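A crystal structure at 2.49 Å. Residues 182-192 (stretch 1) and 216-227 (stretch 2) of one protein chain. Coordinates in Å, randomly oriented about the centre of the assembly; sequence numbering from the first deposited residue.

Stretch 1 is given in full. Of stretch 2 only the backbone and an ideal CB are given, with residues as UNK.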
# COMPACT_ATOMS: atom_id res chain seq x y z
N SER E 182 29.81 -19.97 -8.80
CA SER E 182 29.39 -18.91 -7.89
C SER E 182 29.78 -19.25 -6.46
O SER E 182 29.71 -20.41 -6.06
CB SER E 182 27.89 -18.65 -7.97
OG SER E 182 27.16 -19.76 -7.49
N PRO E 183 30.19 -18.25 -5.69
CA PRO E 183 30.83 -18.47 -4.39
C PRO E 183 29.81 -18.80 -3.31
O PRO E 183 28.63 -18.49 -3.48
CB PRO E 183 31.45 -17.11 -4.09
CG PRO E 183 30.47 -16.15 -4.69
CD PRO E 183 30.03 -16.81 -5.98
N LEU E 184 30.28 -19.39 -2.22
CA LEU E 184 29.46 -19.50 -1.02
C LEU E 184 29.45 -18.14 -0.32
O LEU E 184 29.94 -17.16 -0.88
CB LEU E 184 29.96 -20.62 -0.09
CG LEU E 184 30.02 -22.05 -0.70
CD1 LEU E 184 30.68 -23.04 0.25
CD2 LEU E 184 28.64 -22.57 -1.12
N ARG E 185 28.90 -18.07 0.88
CA ARG E 185 28.70 -16.77 1.52
C ARG E 185 29.35 -16.65 2.90
O ARG E 185 28.82 -15.99 3.80
CB ARG E 185 27.20 -16.45 1.59
CG ARG E 185 26.49 -16.46 0.24
CD ARG E 185 25.05 -15.96 0.34
NE ARG E 185 24.45 -15.74 -0.98
CZ ARG E 185 23.17 -15.93 -1.26
NH1 ARG E 185 22.34 -16.35 -0.32
NH2 ARG E 185 22.71 -15.69 -2.48
N ASN E 186 30.50 -17.29 3.07
CA ASN E 186 31.12 -17.31 4.39
C ASN E 186 31.60 -15.92 4.83
O ASN E 186 31.83 -15.69 6.01
CB ASN E 186 32.23 -18.36 4.47
CG ASN E 186 32.72 -18.59 5.90
OD1 ASN E 186 31.98 -19.09 6.77
ND2 ASN E 186 33.97 -18.24 6.15
N ASP E 187 31.74 -15.00 3.88
CA ASP E 187 32.12 -13.63 4.21
C ASP E 187 30.91 -12.70 4.42
O ASP E 187 31.07 -11.49 4.38
CB ASP E 187 33.00 -13.03 3.10
CG ASP E 187 32.27 -12.94 1.75
OD1 ASP E 187 31.43 -13.83 1.44
OD2 ASP E 187 32.53 -11.99 0.98
N LEU E 188 29.72 -13.26 4.62
CA LEU E 188 28.54 -12.43 4.89
C LEU E 188 27.90 -12.70 6.25
O LEU E 188 27.85 -13.83 6.73
CB LEU E 188 27.48 -12.58 3.79
CG LEU E 188 27.90 -12.11 2.40
CD1 LEU E 188 26.80 -12.39 1.38
CD2 LEU E 188 28.26 -10.63 2.44
N PRO E 189 27.39 -11.64 6.88
CA PRO E 189 26.78 -11.84 8.19
C PRO E 189 25.45 -12.57 8.07
O PRO E 189 24.71 -12.39 7.09
CB PRO E 189 26.55 -10.41 8.68
CG PRO E 189 26.29 -9.64 7.40
CD PRO E 189 27.21 -10.27 6.37
N VAL E 190 25.16 -13.40 9.06
CA VAL E 190 23.86 -14.04 9.19
C VAL E 190 22.80 -12.97 9.42
O VAL E 190 22.95 -12.11 10.29
CB VAL E 190 23.86 -14.99 10.40
CG1 VAL E 190 22.50 -15.66 10.57
CG2 VAL E 190 24.98 -16.01 10.25
N ASN E 191 21.73 -13.01 8.64
CA ASN E 191 20.61 -12.09 8.81
C ASN E 191 19.98 -12.26 10.19
O ASN E 191 19.88 -13.38 10.69
CB ASN E 191 19.56 -12.28 7.71
CG ASN E 191 18.47 -11.22 7.75
OD1 ASN E 191 17.50 -11.33 8.51
ND2 ASN E 191 18.62 -10.18 6.92
N ARG E 192 19.53 -11.16 10.79
CA ARG E 192 19.03 -11.19 12.17
C ARG E 192 17.82 -12.10 12.36
O ARG E 192 17.55 -12.54 13.48
CB ARG E 192 18.69 -9.79 12.67
CG ARG E 192 17.32 -9.30 12.22
CD ARG E 192 17.38 -8.52 10.90
NE ARG E 192 16.08 -7.91 10.59
CZ ARG E 192 15.24 -8.33 9.64
NH1 ARG E 192 15.54 -9.37 8.87
NH2 ARG E 192 14.09 -7.71 9.46
N UNK E 216 29.53 -30.43 -1.54
CA UNK E 216 28.36 -30.32 -0.69
C UNK E 216 28.52 -29.07 0.15
O UNK E 216 29.60 -28.79 0.65
CB UNK E 216 28.18 -31.56 0.18
N UNK E 217 27.44 -28.30 0.30
CA UNK E 217 27.47 -27.12 1.17
C UNK E 217 26.18 -27.03 1.96
O UNK E 217 25.24 -27.79 1.71
CB UNK E 217 27.68 -25.84 0.36
N UNK E 218 26.12 -26.13 2.93
CA UNK E 218 24.89 -25.95 3.67
C UNK E 218 24.02 -24.90 3.01
O UNK E 218 24.33 -23.72 3.04
CB UNK E 218 25.19 -25.56 5.12
N UNK E 219 22.92 -25.35 2.43
CA UNK E 219 21.97 -24.47 1.80
C UNK E 219 21.26 -23.54 2.82
O UNK E 219 21.05 -22.36 2.54
CB UNK E 219 20.94 -25.31 1.04
N UNK E 220 20.90 -24.06 3.99
CA UNK E 220 20.21 -23.22 4.98
C UNK E 220 21.13 -22.09 5.47
O UNK E 220 20.68 -20.96 5.68
CB UNK E 220 19.74 -24.07 6.16
N UNK E 221 22.41 -22.42 5.64
CA UNK E 221 23.43 -21.45 6.00
C UNK E 221 23.59 -20.40 4.90
O UNK E 221 23.68 -19.20 5.14
CB UNK E 221 24.76 -22.15 6.27
N UNK E 222 23.64 -20.89 3.68
CA UNK E 222 23.79 -20.03 2.53
C UNK E 222 22.59 -19.08 2.47
O UNK E 222 22.76 -17.87 2.31
CB UNK E 222 23.92 -20.85 1.25
N UNK E 223 21.38 -19.62 2.63
CA UNK E 223 20.19 -18.77 2.66
C UNK E 223 20.21 -17.82 3.86
O UNK E 223 19.85 -16.66 3.74
CB UNK E 223 18.93 -19.63 2.70
N UNK E 224 20.66 -18.32 5.01
CA UNK E 224 20.63 -17.50 6.23
C UNK E 224 21.45 -16.24 6.03
O UNK E 224 21.29 -15.26 6.77
CB UNK E 224 21.16 -18.29 7.43
N UNK E 225 22.35 -16.27 5.05
CA UNK E 225 23.25 -15.16 4.83
C UNK E 225 22.84 -14.32 3.62
O UNK E 225 23.59 -13.48 3.16
CB UNK E 225 24.68 -15.68 4.65
N UNK E 226 21.62 -14.55 3.13
CA UNK E 226 21.08 -13.74 2.04
C UNK E 226 20.81 -12.31 2.47
O UNK E 226 20.16 -12.08 3.48
CB UNK E 226 19.79 -14.37 1.50
N UNK E 227 21.27 -11.35 1.67
CA UNK E 227 21.17 -9.93 2.02
C UNK E 227 20.07 -9.21 1.25
O UNK E 227 19.97 -7.98 1.30
CB UNK E 227 22.51 -9.23 1.76

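Position 216 lies in extended backbone, and nothing of stretch 1 comes within 5.5 Å of its ideal CB. Stretch 1 therefore sets no preference, and the residue is Ala216.

At position 217 CA-to-CB points toward stretch 1, and the ideal CB lies 3.7 Å from CD2 of Leu184. An apolar partner suits; leucine, valine, methionine or an aromatic residue could each meet that methyl group. The residue is Phe217, with chi1 in p, and its CD2 is 3.6 Å from CD2 of Leu184.

Position 218 immediately precedes a helix, whose first turn has free backbone N-H groups. Serine, threonine, aspartate or asparagine would suit, each able to accept from one of them. Ser218 does so: its OG accepts from the backbone N of position 221 at 3.1 Å. Positions 219 and 220 have helical angles and no neighbour in stretch 1; they are Leu219 and Phe220.

The ideal CB of position 221 also has nothing within reach and points sideways, but the Asn186 carboxamide lies farther out. Only a long side chain could span the gap, and a donor at its end would suit OD1. Lysine fits, as might arginine. Lys221 is extended, all four chi angles t, and its NZ gives a weak hydrogen bond to Asn186 OD1 at 3.4 Å.

At position 222 the CB points sideways, 5.0 Å from NH1 of Arg185, whose extended side chain runs across the helix direction. A flat aromatic ring could lie against the guanidinium, while an acidic group could answer its charge. The residue is Tyr222: the guanidinium lies flat on the ring, centres 3.8 Å apart and planes at 17°, a cation-pi arrangement. Arg185 CD adds a CH-pi contact, and NH1 donates to the backbone O of Tyr222 at 3.1 Å, so the same arginine holds both ring and main chain.

Position 223 points away, leaving the choice open; it is Leu223. At 224 the CB is 4.3 Å from Val190 CG1, favouring a small residue such as alanine, serine or threonine. Ser224 turns its OG back to Lys221 O at 2.7 Å, while its own backbone O accepts from Asn191 N at 3.0 Å, a bond independent of side-chain identity.

Position 225 points toward stretch 1, its CB 4.0 Å from Arg185 CB and near the carbonyls of Leu188 and Pro189. Carbonyl acceptors invite a long donor: arginine or lysine, or glutamine. Arg225 extends its NH1 to 2.7 Å from Leu188 O and 3.3 Å from Asn186 O, with Val190 CG2 over one guanidinium face and Asn186 OD1 over the opposite one. A water donates to both Arg225 O and Pro189 O.

At 226 the CB lies 3.7 Å from Arg185 NH1, so a small or polar residue would suit; it is Ser226, its OG hydrogen-bonded just outside the stretches. The ideal CB of 227 lies 5.3 Å from Leu188 CD1, a loose constraint; Asp227 OD2 is hydrogen-bonded elsewhere in the structure.

Stretch 2, residues 216-227: AFSLFKYLSRSD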
# COMPACT_ATOMS: atom_id res chain seq x y z
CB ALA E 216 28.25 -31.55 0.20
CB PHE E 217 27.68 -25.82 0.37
CG PHE E 217 26.51 -25.45 -0.51
CD1 PHE E 217 26.23 -26.17 -1.66
CD2 PHE E 217 25.70 -24.38 -0.19
CE1 PHE E 217 25.16 -25.84 -2.48
CE2 PHE E 217 24.63 -24.04 -1.00
CZ PHE E 217 24.36 -24.77 -2.15
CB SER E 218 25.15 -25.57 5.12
OG SER E 218 23.95 -25.16 5.74
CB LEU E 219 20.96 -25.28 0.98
CG LEU E 219 19.86 -24.51 0.25
CD1 LEU E 219 20.45 -23.60 -0.85
CD2 LEU E 219 18.81 -25.46 -0.32
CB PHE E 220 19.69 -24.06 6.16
CG PHE E 220 18.52 -24.93 5.82
CD1 PHE E 220 18.03 -25.00 4.51
CD2 PHE E 220 17.89 -25.69 6.80
CE1 PHE E 220 16.94 -25.80 4.19
CE2 PHE E 220 16.80 -26.49 6.49
CZ PHE E 220 16.32 -26.55 5.18
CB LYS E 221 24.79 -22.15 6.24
CG LYS E 221 25.98 -21.21 6.36
CD LYS E 221 27.30 -21.95 6.52
CE LYS E 221 28.49 -20.99 6.51
NZ LYS E 221 29.79 -21.67 6.79
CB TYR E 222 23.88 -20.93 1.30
CG TYR E 222 23.98 -20.23 -0.03
CD1 TYR E 222 25.22 -19.97 -0.61
CD2 TYR E 222 22.84 -19.86 -0.72
CE1 TYR E 222 25.31 -19.35 -1.83
CE2 TYR E 222 22.92 -19.24 -1.92
CZ TYR E 222 24.15 -18.99 -2.48
OH TYR E 222 24.20 -18.37 -3.71
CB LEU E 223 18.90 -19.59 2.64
CG LEU E 223 18.70 -20.43 1.37
CD1 LEU E 223 17.37 -21.16 1.41
CD2 LEU E 223 18.81 -19.57 0.12
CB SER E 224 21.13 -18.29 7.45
OG SER E 224 22.54 -18.44 7.47
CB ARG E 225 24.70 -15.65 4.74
CG ARG E 225 25.18 -16.29 6.05
CD ARG E 225 26.55 -16.97 5.92
NE ARG E 225 26.97 -17.53 7.20
CZ ARG E 225 28.05 -17.16 7.89
NH1 ARG E 225 28.87 -16.23 7.42
NH2 ARG E 225 28.33 -17.75 9.04
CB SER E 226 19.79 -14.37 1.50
OG SER E 226 19.17 -13.50 0.56
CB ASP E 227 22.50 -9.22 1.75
CG ASP E 227 22.95 -9.35 0.30
OD1 ASP E 227 22.92 -10.49 -0.25
OD2 ASP E 227 23.32 -8.32 -0.31
O HOH W 1 24.39 -11.17 4.30
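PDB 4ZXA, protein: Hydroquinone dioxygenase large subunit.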